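Local structure of oxidoreductase, iron/ascorbate family (Shewanella oneidensis, 3ON7) at residues Q48-S53 with E88-Y93; T65-F70 with Y93-I98; T150-L155 with L248-H253. The protein probably acts as an iron(II)-dependent oxygenase that turns 2-oxoglutarate and oxygen into ethylene and oxidises L-arginine to guanidine and glutamate semialdehyde. All coordinates share one frame; numbering follows the deposited sequence.

Interaction 1. Residues Q48-S53 with E88-Y93; sequences QAFFNS and EYYHVY
Phe51 meets Glu88 where the last turn of helix 37-51 reaches the start of strand 88-92. The two side chains slide past each other in opposite directions. Their flat groups are only 27° apart, and the carboxylate lies obliquely against the ring, OE2 of Glu88 coming 3.4 Å from Phe51 CB. Beyond CG the glutamate is extended, with chi2 at -169° carrying CD away from the strand, and its aliphatic CG passes 3.7 Å from Phe51 CD1. A long acid suits this place because its CG methylene and carboxylate both lie against the ring while the oxygens still reach polar partners. Glu88 OE2 accepts a hydrogen bond from a water at 2.6 Å and is also bonded to His156, whereas OE1 pairs with Lys56 in a salt bridge. Lys56 also binds the carbonyl O of Phe51, so one charge joins the helix end to the strand.

Tyr90 forms the second half of the contact, with Phe50. Its backbone N approaches the edge of the Phe51 ring, 4.3 Å from CZ. Its own ring leans obliquely on Phe50, with Tyr90 CD2 3.7 Å from Phe50 CE2 and the planes at 76°. Phe50 in turn lays CD2 over the centre of one face of Phe51, so the two phenylalanines present a joint apolar surface. Tyrosine can be buried here because its hydroxyl is bonded to the carbonyl of Arg97. The arrangement, a helix of the N-terminal region packed by aromatic side chains against a strand of the main sheet, fits the double-stranded beta-helix (jelly-roll) fold of 2-oxoglutarate oxygenases.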
loop_
_atom_site.group_PDB
_atom_site.type_symbol
_atom_site.label_atom_id
_atom_site.label_comp_id
_atom_site.label_asym_id
_atom_site.label_seq_id
_atom_site.Cartn_x
_atom_site.Cartn_y
_atom_site.Cartn_z
ATOM N N GLN B 48 -9.302 -17.388 -23.530
ATOM C CA GLN B 48 -9.311 -16.622 -24.771
ATOM C C GLN B 48 -10.691 -16.007 -25.013
ATOM O O GLN B 48 -10.825 -14.817 -25.322
ATOM C CB GLN B 48 -8.915 -17.492 -25.959
ATOM C CG GLN B 48 -8.793 -16.726 -27.266
ATOM C CD GLN B 48 -7.743 -15.636 -27.208
ATOM O OE1 GLN B 48 -6.558 -15.909 -27.284
ATOM N NE2 GLN B 48 -8.182 -14.393 -27.069
ATOM N N ALA B 49 -11.711 -16.832 -24.866
ATOM C CA ALA B 49 -13.107 -16.378 -24.942
ATOM C C ALA B 49 -13.413 -15.244 -23.959
ATOM O O ALA B 49 -14.012 -14.233 -24.317
ATOM C CB ALA B 49 -14.050 -17.563 -24.699
ATOM N N PHE B 50 -13.004 -15.426 -22.720
ATOM C CA PHE B 50 -13.176 -14.393 -21.692
ATOM C C PHE B 50 -12.615 -13.051 -22.124
ATOM O O PHE B 50 -13.292 -12.045 -21.999
ATOM C CB PHE B 50 -12.510 -14.830 -20.387
ATOM C CG PHE B 50 -12.451 -13.759 -19.349
ATOM C CD1 PHE B 50 -13.557 -13.467 -18.580
ATOM C CD2 PHE B 50 -11.286 -13.037 -19.145
ATOM C CE1 PHE B 50 -13.509 -12.478 -17.623
ATOM C CE2 PHE B 50 -11.231 -12.039 -18.194
ATOM C CZ PHE B 50 -12.339 -11.754 -17.438
ATOM N N PHE B 51 -11.383 -13.041 -22.629
ATOM C CA PHE B 51 -10.719 -11.786 -23.039
ATOM C C PHE B 51 -11.288 -11.216 -24.323
ATOM O O PHE B 51 -11.137 -10.019 -24.585
ATOM C CB PHE B 51 -9.218 -11.989 -23.244
ATOM C CG PHE B 51 -8.467 -12.274 -21.983
ATOM C CD1 PHE B 51 -8.327 -11.307 -21.022
ATOM C CD2 PHE B 51 -7.901 -13.510 -21.768
ATOM C CE1 PHE B 51 -7.618 -11.563 -19.874
ATOM C CE2 PHE B 51 -7.222 -13.778 -20.607
ATOM C CZ PHE B 51 -7.081 -12.810 -19.660
ATOM N N ASN B 52 -11.951 -12.060 -25.117
ATOM C CA ASN B 52 -12.543 -11.619 -26.382
ATOM C C ASN B 52 -13.930 -10.967 -26.255
ATOM O O ASN B 52 -14.505 -10.591 -27.273
ATOM C CB ASN B 52 -12.556 -12.786 -27.393
ATOM C CG ASN B 52 -11.204 -13.015 -28.025
ATOM O OD1 ASN B 52 -10.282 -12.231 -27.817
ATOM N ND2 ASN B 52 -11.076 -14.080 -28.822
ATOM N N SER B 53 -14.448 -10.834 -25.027
ATOM C CA SER B 53 -15.746 -10.222 -24.704
ATOM C C SER B 53 -15.563 -8.929 -23.914
ATOM O O SER B 53 -14.580 -8.806 -23.175
ATOM C CB SER B 53 -16.539 -11.177 -23.803
ATOM O OG SER B 53 -15.963 -11.286 -22.491
ATOM N N GLU B 88 -3.109 -7.631 -21.520
ATOM C CA GLU B 88 -4.107 -7.522 -20.447
ATOM C C GLU B 88 -4.005 -8.858 -19.703
ATOM O O GLU B 88 -3.453 -9.823 -20.226
ATOM C CB GLU B 88 -5.519 -7.266 -21.016
ATOM C CG GLU B 88 -6.104 -8.462 -21.778
ATOM C CD GLU B 88 -7.374 -8.173 -22.565
ATOM O OE1 GLU B 88 -8.103 -7.186 -22.264
ATOM O OE2 GLU B 88 -7.660 -8.975 -23.492
ATOM N N TYR B 89 -4.458 -8.917 -18.464
ATOM C CA TYR B 89 -4.277 -10.143 -17.717
ATOM C C TYR B 89 -5.254 -10.246 -16.599
ATOM O O TYR B 89 -5.949 -9.282 -16.288
ATOM C CB TYR B 89 -2.826 -10.279 -17.200
ATOM C CG TYR B 89 -2.278 -9.069 -16.472
ATOM C CD1 TYR B 89 -1.634 -8.045 -17.158
ATOM C CD2 TYR B 89 -2.373 -8.964 -15.092
ATOM C CE1 TYR B 89 -1.120 -6.924 -16.484
ATOM C CE2 TYR B 89 -1.846 -7.861 -14.414
ATOM C CZ TYR B 89 -1.231 -6.850 -15.108
ATOM O OH TYR B 89 -0.725 -5.777 -14.420
ATOM N N TYR B 90 -5.312 -11.439 -16.023
ATOM C CA TYR B 90 -6.177 -11.746 -14.910
ATOM C C TYR B 90 -5.343 -12.440 -13.830
ATOM O O TYR B 90 -4.610 -13.404 -14.110
ATOM C CB TYR B 90 -7.293 -12.679 -15.366
ATOM C CG TYR B 90 -8.466 -12.709 -14.449
ATOM C CD1 TYR B 90 -8.368 -13.275 -13.175
ATOM C CD2 TYR B 90 -9.676 -12.158 -14.823
ATOM C CE1 TYR B 90 -9.449 -13.281 -12.317
ATOM C CE2 TYR B 90 -10.745 -12.144 -13.955
ATOM C CZ TYR B 90 -10.641 -12.724 -12.722
ATOM O OH TYR B 90 -11.721 -12.720 -11.869
ATOM N N HIS B 91 -5.490 -11.972 -12.590
ATOM C CA HIS B 91 -4.800 -12.567 -11.438
ATOM C C HIS B 91 -5.763 -13.464 -10.688
ATOM O O HIS B 91 -6.761 -12.998 -10.092
ATOM C CB HIS B 91 -4.287 -11.472 -10.520
ATOM C CG HIS B 91 -2.971 -10.904 -10.932
ATOM N ND1 HIS B 91 -2.200 -10.139 -10.083
ATOM C CD2 HIS B 91 -2.263 -11.029 -12.079
ATOM C CE1 HIS B 91 -1.068 -9.825 -10.693
ATOM N NE2 HIS B 91 -1.091 -10.335 -11.910
ATOM N N VAL B 92 -5.474 -14.756 -10.743
ATOM C CA VAL B 92 -6.296 -15.762 -10.093
ATOM C C VAL B 92 -5.647 -16.215 -8.783
ATOM O O VAL B 92 -4.489 -16.659 -8.780
ATOM C CB VAL B 92 -6.460 -17.017 -10.981
ATOM C CG1 VAL B 92 -7.208 -18.130 -10.206
ATOM C CG2 VAL B 92 -7.155 -16.685 -12.294
ATOM N N TYR B 93 -6.421 -16.134 -7.700
ATOM C CA TYR B 93 -6.093 -16.777 -6.426
ATOM C C TYR B 93 -7.268 -17.626 -5.960
ATOM O O TYR B 93 -8.404 -17.246 -6.173
ATOM C CB TYR B 93 -5.846 -15.725 -5.324
ATOM C CG TYR B 93 -4.720 -14.764 -5.562
ATOM C CD1 TYR B 93 -3.424 -15.060 -5.151
ATOM C CD2 TYR B 93 -4.951 -13.545 -6.174
ATOM C CE1 TYR B 93 -2.389 -14.181 -5.363
ATOM C CE2 TYR B 93 -3.937 -12.644 -6.378
ATOM C CZ TYR B 93 -2.653 -12.962 -5.973
ATOM O OH TYR B 93 -1.643 -12.066 -6.189
HETATM O O HOH W 1 -8.543 -7.998 -25.737
#

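Interaction 2. Residues T65-F70 with Y93-I98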
loop_
_atom_site.group_PDB
_atom_site.type_symbol
_atom_site.label_atom_id
_atom_site.label_comp_id
_atom_site.label_asym_id
_atom_site.label_seq_id
_atom_site.Cartn_x
_atom_site.Cartn_y
_atom_site.Cartn_z
ATOM N N THR B 65 -6.583 -5.564 -3.056
ATOM C CA THR B 65 -5.867 -6.834 -3.093
ATOM C C THR B 65 -5.390 -7.292 -4.490
ATOM O O THR B 65 -4.771 -8.339 -4.620
ATOM C CB THR B 65 -6.717 -7.944 -2.457
ATOM O OG1 THR B 65 -7.994 -8.018 -3.096
ATOM C CG2 THR B 65 -6.948 -7.644 -0.983
ATOM N N HIS B 66 -5.660 -6.507 -5.526
ATOM C CA HIS B 66 -5.142 -6.782 -6.872
ATOM C C HIS B 66 -5.438 -8.194 -7.411
ATOM O O HIS B 66 -4.644 -8.783 -8.134
ATOM C CB HIS B 66 -3.651 -6.436 -6.924
ATOM C CG HIS B 66 -3.389 -4.976 -6.727
ATOM N ND1 HIS B 66 -3.006 -4.448 -5.513
ATOM C CD2 HIS B 66 -3.511 -3.922 -7.574
ATOM C CE1 HIS B 66 -2.888 -3.133 -5.622
ATOM N NE2 HIS B 66 -3.206 -2.784 -6.854
ATOM N N ASP B 67 -6.614 -8.713 -7.067
ATOM C CA ASP B 67 -7.148 -9.905 -7.688
ATOM C C ASP B 67 -8.194 -9.494 -8.724
ATOM O O ASP B 67 -8.982 -8.565 -8.489
ATOM C CB ASP B 67 -7.755 -10.868 -6.646
ATOM C CG ASP B 67 -8.910 -10.257 -5.821
ATOM O OD1 ASP B 67 -8.725 -9.160 -5.241
ATOM O OD2 ASP B 67 -9.993 -10.900 -5.716
ATOM N N GLY B 68 -8.201 -10.174 -9.872
ATOM C CA GLY B 68 -9.208 -9.902 -10.915
ATOM C C GLY B 68 -8.598 -9.515 -12.250
ATOM O O GLY B 68 -7.467 -9.874 -12.549
ATOM N N PHE B 69 -9.354 -8.770 -13.050
ATOM C CA PHE B 69 -8.959 -8.448 -14.429
ATOM C C PHE B 69 -8.208 -7.115 -14.571
ATOM O O PHE B 69 -8.632 -6.098 -14.047
ATOM C CB PHE B 69 -10.201 -8.420 -15.305
ATOM C CG PHE B 69 -9.972 -7.868 -16.660
ATOM C CD1 PHE B 69 -9.048 -8.435 -17.496
ATOM C CD2 PHE B 69 -10.716 -6.799 -17.119
ATOM C CE1 PHE B 69 -8.840 -7.935 -18.752
ATOM C CE2 PHE B 69 -10.511 -6.294 -18.398
ATOM C CZ PHE B 69 -9.570 -6.870 -19.209
ATOM N N PHE B 70 -7.115 -7.143 -15.325
ATOM C CA PHE B 70 -6.280 -5.962 -15.597
ATOM C C PHE B 70 -6.313 -5.626 -17.077
ATOM O O PHE B 70 -5.638 -6.289 -17.866
ATOM C CB PHE B 70 -4.812 -6.239 -15.187
ATOM C CG PHE B 70 -4.601 -6.269 -13.714
ATOM C CD1 PHE B 70 -4.870 -7.420 -12.980
ATOM C CD2 PHE B 70 -4.163 -5.141 -13.037
ATOM C CE1 PHE B 70 -4.667 -7.460 -11.582
ATOM C CE2 PHE B 70 -3.970 -5.164 -11.642
ATOM C CZ PHE B 70 -4.230 -6.314 -10.909
ATOM N N TYR B 93 -6.421 -16.134 -7.700
ATOM C CA TYR B 93 -6.093 -16.777 -6.426
ATOM C C TYR B 93 -7.268 -17.626 -5.960
ATOM O O TYR B 93 -8.404 -17.246 -6.173
ATOM C CB TYR B 93 -5.846 -15.725 -5.324
ATOM C CG TYR B 93 -4.720 -14.764 -5.562
ATOM C CD1 TYR B 93 -3.424 -15.060 -5.151
ATOM C CD2 TYR B 93 -4.951 -13.545 -6.174
ATOM C CE1 TYR B 93 -2.389 -14.181 -5.363
ATOM C CE2 TYR B 93 -3.937 -12.644 -6.378
ATOM C CZ TYR B 93 -2.653 -12.962 -5.973
ATOM O OH TYR B 93 -1.643 -12.066 -6.189
ATOM N N PRO B 94 -7.007 -18.751 -5.271
ATOM C CA PRO B 94 -8.094 -19.567 -4.703
ATOM C C PRO B 94 -9.084 -18.758 -3.855
ATOM O O PRO B 94 -10.287 -19.038 -3.851
ATOM C CB PRO B 94 -7.348 -20.550 -3.802
ATOM C CG PRO B 94 -5.987 -20.641 -4.386
ATOM C CD PRO B 94 -5.682 -19.317 -4.974
ATOM N N TRP B 95 -8.560 -17.759 -3.152
ATOM C CA TRP B 95 -9.351 -16.872 -2.312
ATOM C C TRP B 95 -9.989 -15.698 -3.053
ATOM O O TRP B 95 -10.831 -14.981 -2.503
ATOM C CB TRP B 95 -8.484 -16.313 -1.177
ATOM C CG TRP B 95 -7.195 -15.658 -1.608
ATOM C CD1 TRP B 95 -5.961 -16.219 -1.582
ATOM C CD2 TRP B 95 -7.017 -14.321 -2.092
ATOM N NE1 TRP B 95 -5.019 -15.322 -2.007
ATOM C CE2 TRP B 95 -5.640 -14.149 -2.336
ATOM C CE3 TRP B 95 -7.883 -13.248 -2.333
ATOM C CZ2 TRP B 95 -5.107 -12.957 -2.834
ATOM C CZ3 TRP B 95 -7.355 -12.060 -2.838
ATOM C CH2 TRP B 95 -5.971 -11.920 -3.060
ATOM N N GLY B 96 -9.598 -15.492 -4.295
ATOM C CA GLY B 96 -9.936 -14.249 -4.970
ATOM C C GLY B 96 -11.118 -14.357 -5.910
ATOM O O GLY B 96 -11.802 -15.380 -5.977
ATOM N N ARG B 97 -11.344 -13.288 -6.661
ATOM C CA ARG B 97 -12.470 -13.239 -7.559
ATOM C C ARG B 97 -12.186 -13.993 -8.823
ATOM O O ARG B 97 -11.176 -13.777 -9.467
ATOM C CB ARG B 97 -12.801 -11.816 -7.929
ATOM C CG ARG B 97 -14.222 -11.742 -8.390
ATOM C CD ARG B 97 -14.570 -10.394 -8.736
ATOM N NE ARG B 97 -15.879 -10.310 -9.322
ATOM C CZ ARG B 97 -16.336 -9.203 -9.893
ATOM N NH1 ARG B 97 -15.555 -8.116 -9.940
ATOM N NH2 ARG B 97 -17.564 -9.179 -10.413
ATOM N N ILE B 98 -13.117 -14.862 -9.188
ATOM C CA ILE B 98 -13.026 -15.662 -10.405
ATOM C C ILE B 98 -14.432 -15.732 -11.020
ATOM O O ILE B 98 -15.399 -15.931 -10.304
ATOM C CB ILE B 98 -12.532 -17.094 -10.097
ATOM C CG1 ILE B 98 -11.264 -17.047 -9.237
ATOM C CG2 ILE B 98 -12.251 -17.835 -11.392
ATOM C CD1 ILE B 98 -10.755 -18.370 -8.831
HETATM O O HOH W 2 -2.296 -9.691 -7.264
#
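Asp67 and Arg97 are joined by the hydrogen bond that spans the two segments: the backbone N of Arg97 donates at 2.9 Å to Asp67 OD2, which accepts through its anti lone pair, 153° at the hydrogen. The other oxygen, OD1, receives Thr65 OG1 from the syn side but 34° out of the carboxylate plane, and Asn62 binds it too, so the buried carboxylate is held at both oxygens.

A water makes a second polar link, donating to His66 O and to Tyr93 OH, each at 2.7 Å; it lies at the tyrosine ring edge, in plane.

Van der Waals contacts fill the rest. Asp67 CG sits between its backbone N and carbonyl carbon, chi1 60°, which brings it within 3.8 Å of Trp95 CZ3, while Tyr93 CD2 touches Asp67 CB at 3.9 Å. Having no CB, Gly96 lets Asp67 OD2 within 3.4 Å of its CA, where a side chain would be tight. Trp95 also stacks on His148 of the third subunit, at a subunit interface.

Tyr93 to Gly96 is a type I beta turn, and an aspartate side chain anchors the backbone just beyond it to the approach to strand 68-70.

Interaction 3. Residues T150-L155 with L248-H253; sequences TLLRIL and LPLFLH
Leu151 and Phe251 form the antiparallel hydrogen-bonded pair of this contact, with Phe251 N giving its hydrogen to Leu151 O at 2.8 Å and Leu151 N returning one to Phe251 O at 3.0 Å. Arg153 N extends the pairing to Pro249 O; Pro249, with no N-H to return, sets CD 3.1 Å from Arg153 O. At the other end Thr150 takes over from the backbone: OG1, anti to the carbonyl carbon (chi1 -78°), accepts the N-H of His253 at 3.0 Å, almost straight at 166°, while its methyl CG2 rests on Leu250 and Leu252.

The tight side is the face bearing Leu152 and Leu250, the non-hydrogen-bonded pair. Leu250 CD1 tucks against Leu152 CB at 3.6 Å, and Leu152 CD1 reaches across to Leu248 O at the same distance. Further along, Ile154 and Leu248 lie side by side and point the same way, CG2 to CD2 3.7 Å. Leucine and isoleucine suit this face because it is buried beneath helices.

The face of Leu151 and Phe251 is looser. Phe251 and Pro249 are partly exposed, and the extended Arg153 chain crosses the phenylalanine obliquely, CD 4.0 Å from CE2. The guanidinium goes on to Glu272 of the second subunit. Phe251 also touches a group of His174, Asp176 and His231 whose arrangement would fit the iron-binding triad of this family.

Within the main sheet these strands run between 88-92, beside 151-157, and 180-184, beside 245-252. Helix 103-126 covers Leu152 and Leu250, and helix 37-51 covers Ile154 and Leu248.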
loop_
_atom_site.group_PDB
_atom_site.type_symbol
_atom_site.label_atom_id
_atom_site.label_comp_id
_atom_site.label_asym_id
_atom_site.label_seq_id
_atom_site.Cartn_x
_atom_site.Cartn_y
_atom_site.Cartn_z
ATOM N N THR B 150 0.631 -17.414 -3.469
ATOM C CA THR B 150 0.869 -18.075 -4.753
ATOM C C THR B 150 -0.157 -17.539 -5.744
ATOM O O THR B 150 -1.345 -17.461 -5.415
ATOM C CB THR B 150 0.839 -19.613 -4.654
ATOM O OG1 THR B 150 2.082 -20.047 -4.104
ATOM C CG2 THR B 150 0.636 -20.288 -6.053
ATOM N N LEU B 151 0.338 -17.143 -6.916
ATOM C CA LEU B 151 -0.443 -16.426 -7.929
ATOM C C LEU B 151 -0.453 -17.145 -9.271
ATOM O O LEU B 151 0.592 -17.486 -9.789
ATOM C CB LEU B 151 0.155 -15.020 -8.127
ATOM C CG LEU B 151 -0.178 -14.233 -9.389
ATOM C CD1 LEU B 151 -1.642 -13.878 -9.377
ATOM C CD2 LEU B 151 0.700 -12.968 -9.470
ATOM N N LEU B 152 -1.636 -17.364 -9.825
ATOM C CA LEU B 152 -1.792 -17.856 -11.200
ATOM C C LEU B 152 -2.233 -16.650 -12.031
ATOM O O LEU B 152 -3.290 -16.096 -11.811
ATOM C CB LEU B 152 -2.803 -19.008 -11.244
ATOM C CG LEU B 152 -3.196 -19.601 -12.591
ATOM C CD1 LEU B 152 -1.990 -19.935 -13.432
ATOM C CD2 LEU B 152 -4.079 -20.830 -12.377
ATOM N N ARG B 153 -1.353 -16.217 -12.919
ATOM C CA ARG B 153 -1.461 -15.002 -13.696
ATOM C C ARG B 153 -1.800 -15.483 -15.108
ATOM O O ARG B 153 -1.069 -16.279 -15.690
ATOM C CB ARG B 153 -0.092 -14.311 -13.621
ATOM C CG ARG B 153 0.073 -12.974 -14.283
ATOM C CD ARG B 153 1.375 -12.224 -13.833
ATOM N NE ARG B 153 1.158 -10.780 -13.947
ATOM C CZ ARG B 153 1.813 -9.930 -14.742
ATOM N NH1 ARG B 153 2.835 -10.295 -15.510
ATOM N NH2 ARG B 153 1.448 -8.662 -14.737
ATOM N N ILE B 154 -2.949 -15.070 -15.634
ATOM C CA ILE B 154 -3.349 -15.449 -16.988
ATOM C C ILE B 154 -3.112 -14.247 -17.886
ATOM O O ILE B 154 -3.797 -13.236 -17.751
ATOM C CB ILE B 154 -4.811 -15.913 -17.010
ATOM C CG1 ILE B 154 -4.985 -17.015 -15.967
ATOM C CG2 ILE B 154 -5.257 -16.392 -18.450
ATOM C CD1 ILE B 154 -6.316 -17.685 -15.933
ATOM N N LEU B 155 -2.113 -14.361 -18.778
ATOM C CA LEU B 155 -1.696 -13.255 -19.640
ATOM C C LEU B 155 -2.314 -13.379 -21.024
ATOM O O LEU B 155 -2.370 -14.478 -21.585
ATOM C CB LEU B 155 -0.169 -13.238 -19.776
ATOM C CG LEU B 155 0.560 -12.571 -18.610
ATOM C CD1 LEU B 155 0.797 -11.112 -18.902
ATOM C CD2 LEU B 155 -0.229 -12.722 -17.312
ATOM N N LEU B 248 -0.012 -19.033 -19.044
ATOM C CA LEU B 248 -0.529 -19.334 -17.703
ATOM C C LEU B 248 0.569 -19.517 -16.634
ATOM O O LEU B 248 0.573 -20.490 -15.895
ATOM C CB LEU B 248 -1.368 -20.607 -17.776
ATOM C CG LEU B 248 -2.462 -20.661 -18.840
ATOM C CD1 LEU B 248 -2.945 -22.098 -18.974
ATOM C CD2 LEU B 248 -3.599 -19.736 -18.500
ATOM N N PRO B 249 1.503 -18.574 -16.525
ATOM C CA PRO B 249 2.553 -18.814 -15.533
ATOM C C PRO B 249 1.959 -18.900 -14.129
ATOM O O PRO B 249 1.088 -18.100 -13.810
ATOM C CB PRO B 249 3.440 -17.566 -15.650
ATOM C CG PRO B 249 2.507 -16.509 -16.106
ATOM C CD PRO B 249 1.564 -17.214 -17.074
ATOM N N LEU B 250 2.407 -19.864 -13.326
ATOM C CA LEU B 250 1.992 -19.982 -11.921
ATOM C C LEU B 250 3.210 -19.653 -11.052
ATOM O O LEU B 250 4.221 -20.337 -11.133
ATOM C CB LEU B 250 1.505 -21.387 -11.594
ATOM C CG LEU B 250 1.167 -21.643 -10.110
ATOM C CD1 LEU B 250 -0.103 -20.829 -9.718
ATOM C CD2 LEU B 250 1.011 -23.088 -9.792
ATOM N N PHE B 251 3.102 -18.599 -10.242
ATOM C CA PHE B 251 4.206 -18.146 -9.379
ATOM C C PHE B 251 4.035 -18.701 -7.969
ATOM O O PHE B 251 3.146 -18.269 -7.223
ATOM C CB PHE B 251 4.267 -16.628 -9.390
ATOM C CG PHE B 251 4.545 -16.055 -10.766
ATOM C CD1 PHE B 251 5.853 -15.875 -11.214
ATOM C CD2 PHE B 251 3.504 -15.755 -11.627
ATOM C CE1 PHE B 251 6.112 -15.396 -12.485
ATOM C CE2 PHE B 251 3.754 -15.248 -12.887
ATOM C CZ PHE B 251 5.055 -15.077 -13.327
ATOM N N LEU B 252 4.858 -19.698 -7.625
ATOM C CA LEU B 252 4.763 -20.345 -6.303
ATOM C C LEU B 252 5.536 -19.442 -5.342
ATOM O O LEU B 252 6.716 -19.175 -5.575
ATOM C CB LEU B 252 5.348 -21.784 -6.313
ATOM C CG LEU B 252 4.611 -22.936 -7.015
ATOM C CD1 LEU B 252 3.208 -23.065 -6.526
ATOM C CD2 LEU B 252 4.607 -22.822 -8.536
ATOM N N HIS B 253 4.853 -18.912 -4.326
ATOM C CA HIS B 253 5.455 -18.021 -3.349
ATOM C C HIS B 253 5.441 -18.729 -1.993
ATOM O O HIS B 253 4.444 -19.335 -1.634
ATOM C CB HIS B 253 4.655 -16.725 -3.184
ATOM C CG HIS B 253 4.818 -15.731 -4.297
ATOM N ND1 HIS B 253 5.539 -14.563 -4.152
ATOM C CD2 HIS B 253 4.303 -15.702 -5.549
ATOM C CE1 HIS B 253 5.475 -13.868 -5.273
ATOM N NE2 HIS B 253 4.733 -14.536 -6.137
#

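In the fold
From the N terminus, helix 37-51 opens interaction 1, and the chain then passes through 65-70, which opens interaction 2, before strand 88-92 closes the first contact. The loop that follows this strand closes the second, so the two contacts cross along the chain; their ranges meet at Tyr93, which touches across interaction 2 but not interaction 1. Interaction 3 comes later, in series, and closes a loop of 92 residues. One sheet unites them: strand 88-92 lies between 68-70 and 151-157, bonding through Tyr89 O to Phe70 N and through Val92 N to Leu152 O. The N-terminal region is thereby joined to the oxygenase core, and all three contacts touch the second subunit.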